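Local coordinates for protein adenosine kinase, putative (Trypanosoma brucei, PDB 3OTX) that probably phosphorylates adenosine to AMP with ATP as phosphate donor, in a magnesium-dependent step of purine salvage, and belongs to the PfkB carbohydrate kinase family, at residues Cys14-Asp19 with Gly141-Leu146; Val262-Phe265 with Ser271-Leu274; Glu281-Pro286 with Arg319-Gly324. The protein carries 1 engineered substitution. All coordinates share one frame; numbering follows the deposited sequence.

Interaction 1. Residues Cys14-Asp19 with Gly141-Leu146; sequences CNPLLD and GAANHL. With AP5 (bis(adenosine)-5'-pentaphosphate), chain C.
Asn15 and Ala143 meet through their methylene and methyl carbons. Ala143 CB points toward 14-19 and lies 3.6 Å from Asn15 CB and 4.0 Å from Pro16 CD. Residues 142-144 form a short 3-10 turn, and the methyl of Ala143 touches both side chains. Asn15 and Pro16 lie in the link between strand 10-13 of the large sheet and strand 17-23 of the smaller one; Ala143 follows strand 133-141 of the latter.

One water lies 3.1 Å from both Cys14 O and Ala143 O and can bridge them, though other acceptors compete for its protons.

Residues 14-19 also bond to the bound bis(adenosine)-5'-pentaphosphate. Asn15 CG stands anti to the carbonyl carbon (chi1 -55°). From there Asn15 ND2 gives an almost straight bond (171°) to N1B of the adenine, 3.1 Å long. ND2 also makes a weak bond to Phe171 O. Asp19 takes one ribose hydroxyl on each carboxylate oxygen: AP5 O2J lies 2.6 Å from OD1, and AP5 O3J lies 2.6 Å from OD2. Leu17 CD1 packs 3.6 Å from AP5 C4B, between these two ends. Cys14 SG touches AP5 C2B, next to N1B.

Asn15 and Asp19 are adenosine-binding residues, so this short run reads both base and sugar. N1B accepts the amide N-H, which is consistent with an adenine unprotonated at that nitrogen. Ala143 backs the aliphatic part of Asn15, whose amide nitrogen is directed to the base.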
loop_
_atom_site.group_PDB
_atom_site.type_symbol
_atom_site.label_atom_id
_atom_site.label_comp_id
_atom_site.label_asym_id
_atom_site.label_seq_id
_atom_site.Cartn_x
_atom_site.Cartn_y
_atom_site.Cartn_z
ATOM N N CYS A 14 -8.140 0.333 1.151
ATOM C CA CYS A 14 -7.204 1.163 1.907
ATOM C C CYS A 14 -7.952 2.461 2.274
ATOM O O CYS A 14 -9.206 2.519 2.267
ATOM C CB CYS A 14 -5.958 1.425 1.037
ATOM S SG CYS A 14 -4.548 2.183 1.879
ATOM N N ASN A 15 -7.175 3.475 2.633
ATOM C CA ASN A 15 -7.680 4.792 3.047
ATOM C C ASN A 15 -7.357 5.791 1.963
ATOM O O ASN A 15 -6.174 6.052 1.702
ATOM C CB ASN A 15 -6.935 5.203 4.320
ATOM C CG ASN A 15 -7.041 4.147 5.421
ATOM O OD1 ASN A 15 -8.120 3.615 5.655
ATOM N ND2 ASN A 15 -5.912 3.846 6.124
ATOM N N PRO A 16 -8.387 6.326 1.280
ATOM C CA PRO A 16 -8.084 7.208 0.157
ATOM C C PRO A 16 -7.735 8.594 0.722
ATOM O O PRO A 16 -8.522 9.174 1.475
ATOM C CB PRO A 16 -9.386 7.215 -0.668
ATOM C CG PRO A 16 -10.461 6.763 0.276
ATOM C CD PRO A 16 -9.810 5.906 1.321
ATOM N N LEU A 17 -6.519 9.059 0.449
ATOM C CA LEU A 17 -6.057 10.317 1.039
ATOM C C LEU A 17 -5.547 11.226 -0.051
ATOM O O LEU A 17 -4.937 10.739 -1.005
ATOM C CB LEU A 17 -4.889 10.056 2.007
ATOM C CG LEU A 17 -5.056 8.979 3.066
ATOM C CD1 LEU A 17 -3.721 8.804 3.822
ATOM C CD2 LEU A 17 -6.183 9.386 4.034
ATOM N N LEU A 18 -5.793 12.524 0.072
ATOM C CA LEU A 18 -5.131 13.488 -0.787
ATOM C C LEU A 18 -3.762 13.845 -0.204
ATOM O O LEU A 18 -3.661 14.279 0.964
ATOM C CB LEU A 18 -5.993 14.754 -0.896
ATOM C CG LEU A 18 -5.443 15.639 -2.037
ATOM C CD1 LEU A 18 -6.112 15.296 -3.409
ATOM C CD2 LEU A 18 -5.415 17.119 -1.742
ATOM N N ASP A 19 -2.712 13.708 -1.012
ATOM C CA ASP A 19 -1.376 14.048 -0.514
ATOM C C ASP A 19 -1.076 15.520 -0.677
ATOM O O ASP A 19 -1.250 16.093 -1.761
ATOM C CB ASP A 19 -0.315 13.263 -1.267
ATOM C CG ASP A 19 -0.273 11.800 -0.874
ATOM O OD1 ASP A 19 -0.881 11.415 0.156
ATOM O OD2 ASP A 19 0.420 11.054 -1.585
ATOM N N GLY A 141 -9.442 11.257 8.377
ATOM C CA GLY A 141 -10.750 11.888 8.144
ATOM C C GLY A 141 -11.800 10.834 7.809
ATOM O O GLY A 141 -11.954 9.825 8.531
ATOM N N ALA A 142 -12.480 11.054 6.690
ATOM C CA ALA A 142 -13.526 10.159 6.237
ATOM C C ALA A 142 -13.064 8.696 6.176
ATOM O O ALA A 142 -13.873 7.782 6.375
ATOM C CB ALA A 142 -14.021 10.621 4.887
ATOM N N ALA A 143 -11.784 8.449 5.872
ATOM C CA ALA A 143 -11.335 7.068 5.681
ATOM C C ALA A 143 -11.520 6.243 6.954
ATOM O O ALA A 143 -11.740 5.039 6.899
ATOM C CB ALA A 143 -9.883 7.011 5.175
ATOM N N ASN A 144 -11.488 6.905 8.108
ATOM C CA ASN A 144 -11.622 6.198 9.373
ATOM C C ASN A 144 -13.063 5.815 9.681
ATOM O O ASN A 144 -13.317 5.118 10.656
ATOM C CB ASN A 144 -11.103 7.061 10.509
ATOM C CG ASN A 144 -10.653 6.263 11.696
ATOM O OD1 ASN A 144 -10.936 6.621 12.848
ATOM N ND2 ASN A 144 -9.937 5.198 11.448
ATOM N N HIS A 145 -13.995 6.280 8.867
ATOM C CA HIS A 145 -15.429 6.005 9.063
ATOM C C HIS A 145 -15.989 4.937 8.120
ATOM O O HIS A 145 -17.215 4.746 8.051
ATOM C CB HIS A 145 -16.216 7.310 8.900
ATOM C CG HIS A 145 -15.889 8.326 9.951
ATOM N ND1 HIS A 145 -16.597 8.417 11.131
ATOM C CD2 HIS A 145 -14.947 9.296 10.005
ATOM C CE1 HIS A 145 -16.095 9.390 11.871
ATOM N NE2 HIS A 145 -15.099 9.946 11.207
ATOM N N LEU A 146 -15.116 4.230 7.409
ATOM C CA LEU A 146 -15.560 3.114 6.559
ATOM C C LEU A 146 -16.382 2.126 7.425
ATOM O O LEU A 146 -15.918 1.667 8.465
ATOM C CB LEU A 146 -14.360 2.444 5.897
ATOM C CG LEU A 146 -14.671 1.234 5.005
ATOM C CD1 LEU A 146 -15.514 1.616 3.823
ATOM C CD2 LEU A 146 -13.355 0.623 4.529
HETATM P PA AP5 C . 12.022 0.266 -1.374
HETATM O O1A AP5 C . 12.901 1.457 -1.006
HETATM O O2A AP5 C . 12.427 -1.032 -0.705
HETATM O O3A AP5 C . 10.466 0.488 -1.025
HETATM P PB AP5 C . 9.861 1.240 0.268
HETATM O O1B AP5 C . 10.849 1.349 1.388
HETATM O O2B AP5 C . 8.555 0.587 0.561
HETATM O O3B AP5 C . 9.631 2.676 -0.382
HETATM P PG AP5 C . 9.430 4.132 0.230
HETATM O O1G AP5 C . 9.867 5.104 -0.822
HETATM O O2G AP5 C . 10.223 4.408 1.489
HETATM O O3G AP5 C . 7.884 4.153 0.359
HETATM P PD AP5 C . 6.893 5.304 0.914
HETATM O O1D AP5 C . 7.605 6.560 1.381
HETATM O O2D AP5 C . 5.976 4.597 1.874
HETATM O O3D AP5 C . 6.132 5.715 -0.443
HETATM P PE AP5 C . 4.822 4.995 -1.053
HETATM O O1E AP5 C . 4.935 3.508 -0.873
HETATM O O2E AP5 C . 4.578 5.526 -2.463
HETATM O O5F AP5 C . 11.987 0.174 -2.974
HETATM C C5F AP5 C . 11.107 -0.736 -3.635
HETATM C C4F AP5 C . 11.652 -1.029 -5.011
HETATM O O4F AP5 C . 11.871 0.197 -5.723
HETATM C C3F AP5 C . 13.029 -1.687 -5.025
HETATM O O3F AP5 C . 12.891 -3.083 -4.934
HETATM C C2F AP5 C . 13.635 -1.196 -6.308
HETATM O O2F AP5 C . 13.155 -1.962 -7.385
HETATM C C1F AP5 C . 13.042 0.210 -6.443
HETATM N N9A AP5 C . 13.906 1.278 -5.863
HETATM C C8A AP5 C . 13.667 2.007 -4.694
HETATM N N7A AP5 C . 14.689 2.893 -4.545
HETATM C C5A AP5 C . 15.544 2.753 -5.585
HETATM C C6A AP5 C . 16.699 3.403 -5.961
HETATM N N6A AP5 C . 17.155 4.471 -5.300
HETATM N N1A AP5 C . 17.332 3.015 -7.117
HETATM C C2A AP5 C . 16.830 2.009 -7.927
HETATM N N3A AP5 C . 15.667 1.375 -7.546
HETATM C C4A AP5 C . 15.028 1.751 -6.421
HETATM O O5J AP5 C . 3.627 5.500 -0.075
HETATM C C5J AP5 C . 3.325 6.883 0.009
HETATM C C4J AP5 C . 1.827 6.938 0.256
HETATM O O4J AP5 C . 1.517 6.507 1.592
HETATM C C3J AP5 C . 1.246 8.354 0.206
HETATM O O3J AP5 C . 0.545 8.491 -1.031
HETATM C C2J AP5 C . 0.332 8.448 1.439
HETATM O O2J AP5 C . -0.956 8.980 1.156
HETATM C C1J AP5 C . 0.233 7.004 1.866
HETATM N N9B AP5 C . -0.110 6.831 3.285
HETATM C C8B AP5 C . 0.612 7.326 4.338
HETATM N N7B AP5 C . -0.059 6.988 5.470
HETATM C C5B AP5 C . -1.186 6.286 5.129
HETATM C C6B AP5 C . -2.209 5.699 5.884
HETATM N N6B AP5 C . -2.310 5.807 7.219
HETATM N N1B AP5 C . -3.209 5.096 5.172
HETATM C C2B AP5 C . -3.208 4.944 3.805
HETATM N N3B AP5 C . -2.224 5.560 3.060
HETATM C C4B AP5 C . -1.215 6.185 3.737
HETATM O O HOH W 1 -11.340 4.081 3.977
#

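Interaction 2. Residues Val262-Phe265 with Ser271-Leu274; sequences VVVF and STVL
Val262 starts the contact with 271-274 by laying CG1 against Leu274 CD1, at 3.8 Å. The two side chains cross obliquely. The strands run antiparallel, at 163° between their directions, as two arms of a beta hairpin.

Val263 points to the other face of the sheet. Its carbonyl oxygen receives a CA-H...O contact from Leu274, and its CG1 packs over one face of the Phe265 ring, toward the rim.

Val264 pairs with Leu274 in a non-hydrogen-bonded position. CG1, anti to the backbone N, reaches Thr272 CG2 at 3.8 Å; CG2 lies beside Leu274 CD1. This face is covered by Leu317 and Cys321 of helix 317-332.

Phe265 and Val273 form the hydrogen-bonded pair. Phe265 N donates to Val273 O at 2.9 Å, and Val273 N returns a bond to Phe265 O at 2.8 Å. Both side chains face Val242 of helix 242-251.

Apolar groups thus cover both faces. Phe265 and Val273 satisfy each other's amides, while Val262 and Val264 bond to the other neighbouring strand, 220-224. In Thr272 the methyl joins the apolar face, and OG1 bonds to His325. Thr272 also touches the bound bis(adenosine)-5'-pentaphosphate, so this end of the hairpin lines the pocket.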
loop_
_atom_site.group_PDB
_atom_site.type_symbol
_atom_site.label_atom_id
_atom_site.label_comp_id
_atom_site.label_asym_id
_atom_site.label_seq_id
_atom_site.Cartn_x
_atom_site.Cartn_y
_atom_site.Cartn_z
ATOM N N VAL A 262 3.820 -16.761 0.815
ATOM C CA VAL A 262 4.911 -16.116 0.084
ATOM C C VAL A 262 5.286 -14.874 0.890
ATOM O O VAL A 262 4.401 -14.155 1.370
ATOM C CB VAL A 262 4.464 -15.668 -1.341
ATOM C CG1 VAL A 262 5.620 -14.992 -2.148
ATOM C CG2 VAL A 262 3.859 -16.829 -2.115
ATOM N N VAL A 263 6.578 -14.591 1.013
ATOM C CA VAL A 263 7.012 -13.380 1.679
ATOM C C VAL A 263 7.941 -12.635 0.726
ATOM O O VAL A 263 8.851 -13.233 0.140
ATOM C CB VAL A 263 7.691 -13.699 3.026
ATOM C CG1 VAL A 263 8.136 -12.453 3.750
ATOM C CG2 VAL A 263 6.729 -14.501 3.961
ATOM N N VAL A 264 7.706 -11.332 0.565
ATOM C CA VAL A 264 8.482 -10.509 -0.367
ATOM C C VAL A 264 8.950 -9.273 0.388
ATOM O O VAL A 264 8.116 -8.477 0.813
ATOM C CB VAL A 264 7.585 -10.025 -1.530
ATOM C CG1 VAL A 264 8.389 -9.158 -2.521
ATOM C CG2 VAL A 264 6.937 -11.209 -2.267
ATOM N N PHE A 265 10.258 -9.094 0.544
ATOM C CA PHE A 265 10.812 -7.929 1.247
ATOM C C PHE A 265 11.740 -7.180 0.296
ATOM O O PHE A 265 12.772 -7.718 -0.142
ATOM C CB PHE A 265 11.638 -8.336 2.484
ATOM C CG PHE A 265 10.847 -8.943 3.599
ATOM C CD1 PHE A 265 9.550 -8.513 3.874
ATOM C CD2 PHE A 265 11.438 -9.923 4.417
ATOM C CE1 PHE A 265 8.831 -9.060 4.947
ATOM C CE2 PHE A 265 10.727 -10.473 5.489
ATOM C CZ PHE A 265 9.422 -10.035 5.731
ATOM N N SER A 271 18.954 -6.370 -3.498
ATOM C CA SER A 271 17.995 -7.326 -4.056
ATOM C C SER A 271 16.730 -7.559 -3.205
ATOM O O SER A 271 16.738 -7.435 -1.976
ATOM C CB SER A 271 18.694 -8.657 -4.371
ATOM O OG SER A 271 19.089 -9.283 -3.167
ATOM N N THR A 272 15.633 -7.849 -3.893
ATOM C CA THR A 272 14.392 -8.168 -3.259
ATOM C C THR A 272 14.445 -9.623 -2.783
ATOM O O THR A 272 14.886 -10.515 -3.513
ATOM C CB THR A 272 13.212 -7.964 -4.219
ATOM O OG1 THR A 272 13.017 -6.558 -4.413
ATOM C CG2 THR A 272 11.915 -8.549 -3.645
ATOM N N VAL A 273 14.011 -9.825 -1.550
ATOM C CA VAL A 273 14.031 -11.166 -0.919
ATOM C C VAL A 273 12.664 -11.827 -1.168
ATOM O O VAL A 273 11.631 -11.219 -0.939
ATOM C CB VAL A 273 14.351 -11.067 0.587
ATOM C CG1 VAL A 273 14.202 -12.430 1.307
ATOM C CG2 VAL A 273 15.750 -10.555 0.803
ATOM N N LEU A 274 12.687 -13.019 -1.726
ATOM C CA LEU A 274 11.479 -13.736 -2.114
ATOM C C LEU A 274 11.526 -15.107 -1.448
ATOM O O LEU A 274 12.422 -15.891 -1.726
ATOM C CB LEU A 274 11.427 -13.905 -3.640
ATOM C CG LEU A 274 10.310 -14.739 -4.279
ATOM C CD1 LEU A 274 8.906 -14.183 -3.970
ATOM C CD2 LEU A 274 10.465 -14.878 -5.805
#

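Interaction 3. Residues Glu281-Pro286 with Arg319-Gly324; sequences ETVPVP and RCCETG. With AP5 (bis(adenosine)-5'-pentaphosphate), chain C.
The backbones of 281-286 and 319-324 stay well apart, with Val283 CA and Cys321 CA the nearest pair at 7.0 Å, so side chains bridge a strand end and a helix. Val283 carries the contact and points toward the helix. Its CG1 stands anti to the backbone N (chi1 -175°), and both methyls are thereby presented to Cys321. Val283 CG1 and CG2 each lie 4.0 Å from Cys321 CB, so the beta carbon makes the closest approach, with the sulfur only slightly farther off. CG1 also meets Glu322 CG at 4.0 Å, where the two side chains cross at about a right angle.

Glu322 therefore uses its aliphatic part here and its charge on the helix. Arg319 NH1 donates to Glu322 OE2 at 3.1 Å in a straight salt bridge (171°). The oxygen lies in the guanidinium plane, but the nitrogen comes from above the carboxylate plane. Other bonds from Arg319, to Ser346 O and Pro347 O, tie this group to the C-terminal tail. One turn on, Thr323 OG1 bonds to Arg319 O at 2.8 Å. Thr323 N reaches the same oxygen from the opposite face of its plane.

Beyond the strand, Val285 CG1 rests 3.6 Å from AP5 O2F, against the ribose of one adenosine half.

Strand 279-283 is an outermost strand of the large sheet. Val283 also touches Arg318 and His325 of helix 317-332. Cys321 continues onto Thr272 of strand 270-276, while Cys320 packs on Phe307 and Tyr311 of helix 300-311.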
loop_
_atom_site.group_PDB
_atom_site.type_symbol
_atom_site.label_atom_id
_atom_site.label_comp_id
_atom_site.label_asym_id
_atom_site.label_seq_id
_atom_site.Cartn_x
_atom_site.Cartn_y
_atom_site.Cartn_z
ATOM N N GLU A 281 14.989 -16.925 -2.230
ATOM C CA GLU A 281 15.784 -16.437 -3.351
ATOM C C GLU A 281 15.896 -14.921 -3.251
ATOM O O GLU A 281 15.161 -14.261 -2.505
ATOM C CB GLU A 281 15.098 -16.714 -4.682
ATOM C CG GLU A 281 14.543 -18.093 -4.903
ATOM C CD GLU A 281 13.470 -18.073 -5.975
ATOM O OE1 GLU A 281 13.706 -17.464 -7.046
ATOM O OE2 GLU A 281 12.388 -18.654 -5.742
ATOM N N THR A 282 16.822 -14.367 -4.021
ATOM C CA THR A 282 16.906 -12.924 -4.152
ATOM C C THR A 282 16.712 -12.560 -5.616
ATOM O O THR A 282 17.164 -13.270 -6.521
ATOM C CB THR A 282 18.241 -12.362 -3.611
ATOM O OG1 THR A 282 19.330 -13.068 -4.190
ATOM C CG2 THR A 282 18.325 -12.514 -2.086
ATOM N N VAL A 283 16.005 -11.454 -5.828
ATOM C CA VAL A 283 15.749 -10.942 -7.155
ATOM C C VAL A 283 16.461 -9.592 -7.313
ATOM O O VAL A 283 16.069 -8.607 -6.671
ATOM C CB VAL A 283 14.238 -10.730 -7.362
ATOM C CG1 VAL A 283 13.935 -10.299 -8.781
ATOM C CG2 VAL A 283 13.454 -11.995 -6.996
ATOM N N PRO A 284 17.483 -9.525 -8.181
ATOM C CA PRO A 284 18.267 -8.281 -8.300
ATOM C C PRO A 284 17.448 -7.116 -8.800
ATOM O O PRO A 284 16.516 -7.277 -9.600
ATOM C CB PRO A 284 19.350 -8.621 -9.312
ATOM C CG PRO A 284 19.437 -10.103 -9.326
ATOM C CD PRO A 284 18.124 -10.652 -8.891
ATOM N N VAL A 285 17.793 -5.945 -8.304
ATOM C CA VAL A 285 17.158 -4.716 -8.765
ATOM C C VAL A 285 18.064 -4.148 -9.868
ATOM O O VAL A 285 19.280 -3.968 -9.654
ATOM C CB VAL A 285 17.029 -3.714 -7.598
ATOM C CG1 VAL A 285 16.684 -2.317 -8.117
ATOM C CG2 VAL A 285 15.997 -4.189 -6.611
ATOM N N PRO A 286 17.495 -3.857 -11.059
ATOM C CA PRO A 286 18.334 -3.343 -12.145
ATOM C C PRO A 286 19.043 -2.032 -11.769
ATOM O O PRO A 286 18.459 -1.180 -11.106
ATOM C CB PRO A 286 17.338 -3.128 -13.298
ATOM C CG PRO A 286 16.190 -3.992 -12.975
ATOM C CD PRO A 286 16.089 -3.984 -11.464
ATOM N N ARG A 319 9.049 -13.183 -11.567
ATOM C CA ARG A 319 8.596 -12.228 -12.584
ATOM C C ARG A 319 7.711 -11.119 -12.001
ATOM O O ARG A 319 7.752 -9.999 -12.491
ATOM C CB ARG A 319 7.859 -12.949 -13.733
ATOM C CG ARG A 319 7.460 -12.053 -14.924
ATOM C CD ARG A 319 8.681 -11.314 -15.456
ATOM N NE ARG A 319 8.401 -10.431 -16.581
ATOM C CZ ARG A 319 9.291 -9.600 -17.134
ATOM N NH1 ARG A 319 10.531 -9.535 -16.670
ATOM N NH2 ARG A 319 8.946 -8.832 -18.165
ATOM N N CYS A 320 6.909 -11.458 -11.002
ATOM C CA CYS A 320 6.066 -10.481 -10.309
ATOM C C CYS A 320 6.987 -9.452 -9.647
ATOM O O CYS A 320 6.764 -8.235 -9.729
ATOM C CB CYS A 320 5.170 -11.184 -9.279
ATOM S SG CYS A 320 3.864 -12.182 -10.064
ATOM N N CYS A 321 8.057 -9.950 -9.030
ATOM C CA CYS A 321 9.092 -9.066 -8.447
ATOM C C CYS A 321 9.798 -8.186 -9.487
ATOM O O CYS A 321 9.959 -6.976 -9.287
ATOM C CB CYS A 321 10.119 -9.868 -7.616
ATOM S SG CYS A 321 9.457 -10.647 -6.150
ATOM N N GLU A 322 10.238 -8.786 -10.600
ATOM C CA GLU A 322 10.821 -8.038 -11.726
ATOM C C GLU A 322 9.877 -6.932 -12.197
ATOM O O GLU A 322 10.316 -5.819 -12.475
ATOM C CB GLU A 322 11.220 -8.984 -12.880
ATOM C CG GLU A 322 12.358 -9.923 -12.480
ATOM C CD GLU A 322 12.540 -11.094 -13.425
ATOM O OE1 GLU A 322 13.549 -11.799 -13.233
ATOM O OE2 GLU A 322 11.712 -11.286 -14.355
ATOM N N THR A 323 8.583 -7.243 -12.277
ATOM C CA THR A 323 7.602 -6.248 -12.736
ATOM C C THR A 323 7.461 -5.106 -11.708
ATOM O O THR A 323 7.405 -3.920 -12.089
ATOM C CB THR A 323 6.244 -6.910 -13.018
ATOM O OG1 THR A 323 6.437 -7.993 -13.933
ATOM C CG2 THR A 323 5.275 -5.895 -13.638
ATOM N N GLY A 324 7.450 -5.464 -10.431
ATOM C CA GLY A 324 7.402 -4.472 -9.361
ATOM C C GLY A 324 8.643 -3.588 -9.406
ATOM O O GLY A 324 8.551 -2.394 -9.127
HETATM P PA AP5 C . 12.022 0.266 -1.374
HETATM O O1A AP5 C . 12.901 1.457 -1.006
HETATM O O2A AP5 C . 12.427 -1.032 -0.705
HETATM O O3A AP5 C . 10.466 0.488 -1.025
HETATM P PB AP5 C . 9.861 1.240 0.268
HETATM O O1B AP5 C . 10.849 1.349 1.388
HETATM O O2B AP5 C . 8.555 0.587 0.561
HETATM O O3B AP5 C . 9.631 2.676 -0.382
HETATM P PG AP5 C . 9.430 4.132 0.230
HETATM O O1G AP5 C . 9.867 5.104 -0.822
HETATM O O2G AP5 C . 10.223 4.408 1.489
HETATM O O3G AP5 C . 7.884 4.153 0.359
HETATM P PD AP5 C . 6.893 5.304 0.914
HETATM O O1D AP5 C . 7.605 6.560 1.381
HETATM O O2D AP5 C . 5.976 4.597 1.874
HETATM O O3D AP5 C . 6.132 5.715 -0.443
HETATM P PE AP5 C . 4.822 4.995 -1.053
HETATM O O1E AP5 C . 4.935 3.508 -0.873
HETATM O O2E AP5 C . 4.578 5.526 -2.463
HETATM O O5F AP5 C . 11.987 0.174 -2.974
HETATM C C5F AP5 C . 11.107 -0.736 -3.635
HETATM C C4F AP5 C . 11.652 -1.029 -5.011
HETATM O O4F AP5 C . 11.871 0.197 -5.723
HETATM C C3F AP5 C . 13.029 -1.687 -5.025
HETATM O O3F AP5 C . 12.891 -3.083 -4.934
HETATM C C2F AP5 C . 13.635 -1.196 -6.308
HETATM O O2F AP5 C . 13.155 -1.962 -7.385
HETATM C C1F AP5 C . 13.042 0.210 -6.443
HETATM N N9A AP5 C . 13.906 1.278 -5.863
HETATM C C8A AP5 C . 13.667 2.007 -4.694
HETATM N N7A AP5 C . 14.689 2.893 -4.545
HETATM C C5A AP5 C . 15.544 2.753 -5.585
HETATM C C6A AP5 C . 16.699 3.403 -5.961
HETATM N N6A AP5 C . 17.155 4.471 -5.300
HETATM N N1A AP5 C . 17.332 3.015 -7.117
HETATM C C2A AP5 C . 16.830 2.009 -7.927
HETATM N N3A AP5 C . 15.667 1.375 -7.546
HETATM C C4A AP5 C . 15.028 1.751 -6.421
HETATM O O5J AP5 C . 3.627 5.500 -0.075
HETATM C C5J AP5 C . 3.325 6.883 0.009
HETATM C C4J AP5 C . 1.827 6.938 0.256
HETATM O O4J AP5 C . 1.517 6.507 1.592
HETATM C C3J AP5 C . 1.246 8.354 0.206
HETATM O O3J AP5 C . 0.545 8.491 -1.031
HETATM C C2J AP5 C . 0.332 8.448 1.439
HETATM O O2J AP5 C . -0.956 8.980 1.156
HETATM C C1J AP5 C . 0.233 7.004 1.866
HETATM N N9B AP5 C . -0.110 6.831 3.285
HETATM C C8B AP5 C . 0.612 7.326 4.338
HETATM N N7B AP5 C . -0.059 6.988 5.470
HETATM C C5B AP5 C . -1.186 6.286 5.129
HETATM C C6B AP5 C . -2.209 5.699 5.884
HETATM N N6B AP5 C . -2.310 5.807 7.219
HETATM N N1B AP5 C . -3.209 5.096 5.172
HETATM C C2B AP5 C . -3.208 4.944 3.805
HETATM N N3B AP5 C . -2.224 5.560 3.060
HETATM C C4B AP5 C . -1.215 6.185 3.737
#

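In the fold
The three contacts follow one another along the chain. Interactions 2 and 3 are neighbours, with centres 9 Å apart. Strands 262-267, 270-276 and 279-283 form one antiparallel edge of the ten-stranded sheet, and Thr272 O and Leu274 O probably bond to Val283 N and Glu281 N. Helix 317-332 packs on this edge in both. Interaction 1 lies on the opposite side of the chain's centre, with its centre 28 and 31 Å from those of interactions 2 and 3. It lies near the start of strand 17-23, in the smaller, five-stranded sheet, beside the end of strand 133-141. Interactions 1 and 3 touch different adenosine halves of AP5, consistent with an inhibitor spanning the adenosine and ATP sites.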